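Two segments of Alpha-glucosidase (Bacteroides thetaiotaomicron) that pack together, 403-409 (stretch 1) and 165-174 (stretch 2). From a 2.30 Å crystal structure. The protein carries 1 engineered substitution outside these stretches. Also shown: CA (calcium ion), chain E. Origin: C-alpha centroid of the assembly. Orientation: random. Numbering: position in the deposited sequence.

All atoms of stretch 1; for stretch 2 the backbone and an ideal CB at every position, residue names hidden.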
# COMPACT_ATOMS: atom_id res chain seq x y z
N ASP A 403 -4.85 -11.09 -10.98
CA ASP A 403 -6.04 -10.34 -10.59
C ASP A 403 -7.11 -11.18 -9.89
O ASP A 403 -7.05 -12.40 -9.90
CB ASP A 403 -6.65 -9.67 -11.83
CG ASP A 403 -7.25 -8.31 -11.52
OD1 ASP A 403 -7.73 -8.12 -10.38
OD2 ASP A 403 -7.25 -7.44 -12.42
N PHE A 404 -8.06 -10.49 -9.26
CA PHE A 404 -9.31 -11.09 -8.75
C PHE A 404 -9.15 -12.19 -7.69
O PHE A 404 -9.69 -13.28 -7.85
CB PHE A 404 -10.15 -11.65 -9.91
CG PHE A 404 -10.56 -10.62 -10.92
CD1 PHE A 404 -11.19 -9.45 -10.53
CD2 PHE A 404 -10.33 -10.83 -12.27
CE1 PHE A 404 -11.58 -8.51 -11.46
CE2 PHE A 404 -10.71 -9.89 -13.21
CZ PHE A 404 -11.33 -8.73 -12.80
N PHE A 405 -8.45 -11.89 -6.60
CA PHE A 405 -8.29 -12.88 -5.53
C PHE A 405 -9.54 -13.03 -4.66
O PHE A 405 -10.47 -12.23 -4.74
CB PHE A 405 -7.09 -12.53 -4.67
CG PHE A 405 -5.76 -12.81 -5.33
CD1 PHE A 405 -5.19 -11.87 -6.18
CD2 PHE A 405 -5.09 -14.00 -5.11
CE1 PHE A 405 -3.96 -12.11 -6.79
CE2 PHE A 405 -3.86 -14.25 -5.71
CZ PHE A 405 -3.29 -13.30 -6.56
N GLY A 406 -9.53 -14.06 -3.82
CA GLY A 406 -10.70 -14.47 -3.05
C GLY A 406 -10.91 -13.92 -1.65
O GLY A 406 -11.76 -14.40 -0.90
N GLY A 407 -10.12 -12.93 -1.25
CA GLY A 407 -10.34 -12.31 0.04
C GLY A 407 -9.17 -12.46 0.99
O GLY A 407 -8.03 -12.65 0.56
N ASP A 408 -9.43 -12.40 2.29
CA ASP A 408 -8.37 -12.27 3.28
C ASP A 408 -8.08 -13.56 4.03
O ASP A 408 -7.23 -13.59 4.91
CB ASP A 408 -8.72 -11.16 4.29
CG ASP A 408 -8.25 -9.77 3.84
OD1 ASP A 408 -7.40 -9.68 2.93
OD2 ASP A 408 -8.73 -8.77 4.41
N LYS A 409 -8.81 -14.62 3.69
CA LYS A 409 -8.61 -15.89 4.38
C LYS A 409 -7.20 -16.44 4.16
O LYS A 409 -6.58 -16.20 3.12
CB LYS A 409 -9.65 -16.90 3.92
CG LYS A 409 -11.05 -16.63 4.45
CD LYS A 409 -12.05 -17.63 3.90
CE LYS A 409 -13.39 -17.51 4.61
NZ LYS A 409 -14.44 -18.30 3.91
N UNK A 165 -20.07 -6.73 -6.28
CA UNK A 165 -19.23 -6.10 -7.29
C UNK A 165 -19.07 -6.95 -8.54
O UNK A 165 -19.79 -7.94 -8.73
CB UNK A 165 -17.85 -5.79 -6.70
N UNK A 166 -18.12 -6.57 -9.39
CA UNK A 166 -17.92 -7.22 -10.68
C UNK A 166 -17.62 -8.71 -10.55
O UNK A 166 -16.62 -9.12 -9.95
CB UNK A 166 -16.78 -6.53 -11.44
N UNK A 167 -18.52 -9.52 -11.11
CA UNK A 167 -18.41 -10.97 -11.10
C UNK A 167 -18.17 -11.57 -9.71
O UNK A 167 -17.46 -12.57 -9.56
CB UNK A 167 -17.28 -11.39 -12.04
N UNK A 168 -18.81 -10.97 -8.70
CA UNK A 168 -18.71 -11.44 -7.31
C UNK A 168 -17.27 -11.47 -6.80
O UNK A 168 -16.92 -12.32 -5.98
CB UNK A 168 -19.32 -12.84 -7.19
N UNK A 169 -16.44 -10.54 -7.26
CA UNK A 169 -15.02 -10.51 -6.90
C UNK A 169 -14.65 -9.72 -5.63
O UNK A 169 -13.49 -9.71 -5.24
CB UNK A 169 -14.24 -9.92 -8.08
N UNK A 170 -15.62 -9.06 -5.00
CA UNK A 170 -15.34 -8.34 -3.77
C UNK A 170 -15.31 -9.31 -2.57
O UNK A 170 -15.98 -10.35 -2.60
CB UNK A 170 -16.38 -7.24 -3.55
N UNK A 171 -14.56 -8.96 -1.51
CA UNK A 171 -13.78 -7.73 -1.30
C UNK A 171 -12.53 -7.61 -2.17
O UNK A 171 -11.92 -8.63 -2.50
CB UNK A 171 -13.36 -7.64 0.17
N UNK A 172 -12.16 -6.38 -2.52
CA UNK A 172 -10.98 -6.15 -3.36
C UNK A 172 -10.26 -4.86 -2.96
O UNK A 172 -9.46 -4.32 -3.73
CB UNK A 172 -11.38 -6.09 -4.84
N UNK A 173 -10.55 -4.38 -1.75
CA UNK A 173 -9.90 -3.19 -1.20
C UNK A 173 -10.05 -2.02 -2.14
O UNK A 173 -9.10 -1.28 -2.42
CB UNK A 173 -8.42 -3.46 -0.93
N UNK A 174 -11.27 -1.85 -2.65
CA UNK A 174 -11.56 -0.79 -3.60
C UNK A 174 -12.74 0.06 -3.13
O UNK A 174 -13.76 0.13 -3.79
CB UNK A 174 -11.85 -1.38 -4.98
CA CA E . -9.26 -3.59 -10.10

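Position 165 lies beyond the reach of stretch 1, so only its backbone speaks: phi of 74° with psi of -167° favours a residue without a CB. It is Gly165, and Gly165 O accepts a hydrogen bond from the backbone N of position 168 at 3.2 Å.

At 166 the CA-to-CB bond points toward stretch 1, but nothing there lies within 5.5 Å of the ideal CB. A small side chain would leave the gap open; a long or aromatic one could cross it to the ring of Phe404. The deposited residue is Trp166, with chi1 t, and Trp166 CD1 comes 4.1 Å from CZ of Phe404. The phenyl ring meets the edge of the indole, and the two planes are inclined at 43°, an oblique apolar contact.

Position 167 also starts toward stretch 1 without a near neighbour, and its positive phi of 52° would suit Asn or Gly, though other residues can adopt it. It is Lys167, whose end leads away. Position 168, again at positive phi and out of reach, is left free by this contact; Arg168 makes none with stretch 1.

Position 169 is the most constrained by its neighbour. The CA of 169 and Phe404 CA, 6.0 Å apart, are the closest pair of CA atoms across the stretches. The CB points toward stretch 1, with the ideal CB of 169 lying 3.9 Å from CD1 of Phe404. A compact side chain fits; Val or Thr would add a methyl against the ring, Ala or Ser would leave it less covered. Thr169 places CG2 3.5 Å from Phe404 CD1, while Thr169 OG1 donates a very short 2.4 Å hydrogen bond to Trp166 O, tying down the turn behind the contact. Water 1 lies 3.3 Å from Thr169 O and 2.7 Å from Phe405 O, placed to donate to either of two carbonyls that cannot bond each other.

At 170 CB points away, and many side chains would do. Lys170 extends from the contact, while water 2 reaches Lys170 O at 3.1 Å.

Position 171 points sideways, but the peptide before it is cis, which strongly suggests proline. Pro171 confirms this. Water 3 sits 2.7 Å from Pro171 O and 2.8 Å from Phe405 O, within donating distance of both.

Position 172 points sideways with nothing in reach, so stretch 1 sets no demand. Ser172 donates a hydrogen bond from OG to the side chain of position 174.

Position 173 has positive phi (54°) and a sideways CB, yet the carboxylate of Asp408 lies farther along. A long donor would suit; Tyr, Lys or Arg could reach the carboxylate. Tyr173 spans the distance, and Tyr173 OH donates a very short 2.5 Å hydrogen bond to Asp408 OD2, which sits at the edge of the ring.

At 174 CB points toward stretch 1, and the calcium ion beyond invites an acidic or other oxygen-bearing side chain. Glu174 OE2 binds the calcium ion CA at 2.5 Å, and Glu174 OE1 accepts the hydrogen bond from Ser172 OG at 2.9 Å.

Stretch 2 165-174: GWKRTKPSYE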
# COMPACT_ATOMS: atom_id res chain seq x y z
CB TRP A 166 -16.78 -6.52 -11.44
CG TRP A 166 -16.45 -7.15 -12.76
CD1 TRP A 166 -15.31 -7.83 -13.08
CD2 TRP A 166 -17.27 -7.15 -13.94
NE1 TRP A 166 -15.37 -8.25 -14.39
CE2 TRP A 166 -16.56 -7.85 -14.94
CE3 TRP A 166 -18.53 -6.62 -14.24
CZ2 TRP A 166 -17.07 -8.03 -16.23
CZ3 TRP A 166 -19.04 -6.81 -15.53
CH2 TRP A 166 -18.31 -7.51 -16.50
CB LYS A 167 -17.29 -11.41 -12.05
CG LYS A 167 -17.46 -10.91 -13.48
CD LYS A 167 -18.68 -11.52 -14.15
CE LYS A 167 -18.84 -11.03 -15.58
NZ LYS A 167 -20.14 -11.46 -16.15
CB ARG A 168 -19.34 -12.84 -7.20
CG ARG A 168 -20.82 -12.92 -7.60
CD ARG A 168 -21.34 -14.37 -7.60
NE ARG A 168 -21.10 -15.11 -6.36
CZ ARG A 168 -21.92 -15.14 -5.32
NH1 ARG A 168 -23.06 -14.45 -5.35
NH2 ARG A 168 -21.61 -15.86 -4.25
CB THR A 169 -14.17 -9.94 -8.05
OG1 THR A 169 -14.74 -8.70 -8.48
CG2 THR A 169 -14.14 -10.91 -9.21
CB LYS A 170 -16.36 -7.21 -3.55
CG LYS A 170 -15.88 -5.91 -4.21
CD LYS A 170 -16.88 -4.77 -4.15
CE LYS A 170 -16.33 -3.57 -4.91
NZ LYS A 170 -16.92 -2.26 -4.52
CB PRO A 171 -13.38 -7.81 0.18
CG PRO A 171 -14.31 -8.85 0.79
CD PRO A 171 -14.52 -9.83 -0.32
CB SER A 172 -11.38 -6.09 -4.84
OG SER A 172 -12.51 -5.26 -5.05
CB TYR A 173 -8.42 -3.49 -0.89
CG TYR A 173 -8.24 -4.29 0.37
CD1 TYR A 173 -8.87 -5.53 0.52
CD2 TYR A 173 -7.44 -3.83 1.41
CE1 TYR A 173 -8.71 -6.27 1.67
CE2 TYR A 173 -7.28 -4.57 2.57
CZ TYR A 173 -7.92 -5.79 2.69
OH TYR A 173 -7.77 -6.55 3.83
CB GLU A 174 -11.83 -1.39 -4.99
CG GLU A 174 -10.54 -1.67 -5.78
CD GLU A 174 -10.73 -2.65 -6.94
OE1 GLU A 174 -11.81 -3.28 -7.04
OE2 GLU A 174 -9.81 -2.77 -7.77
O HOH W 1 -12.55 -12.64 -6.33
O HOH W 2 -14.30 -12.74 -1.53
O HOH W 3 -12.25 -11.33 -2.79
O HOH W 4 -11.75 -3.83 -10.15
O HOH W 5 -9.69 -5.89 -9.78
O HOH W 6 -7.80 -4.42 -11.84
O HOH W 7 -11.02 -3.91 -12.32
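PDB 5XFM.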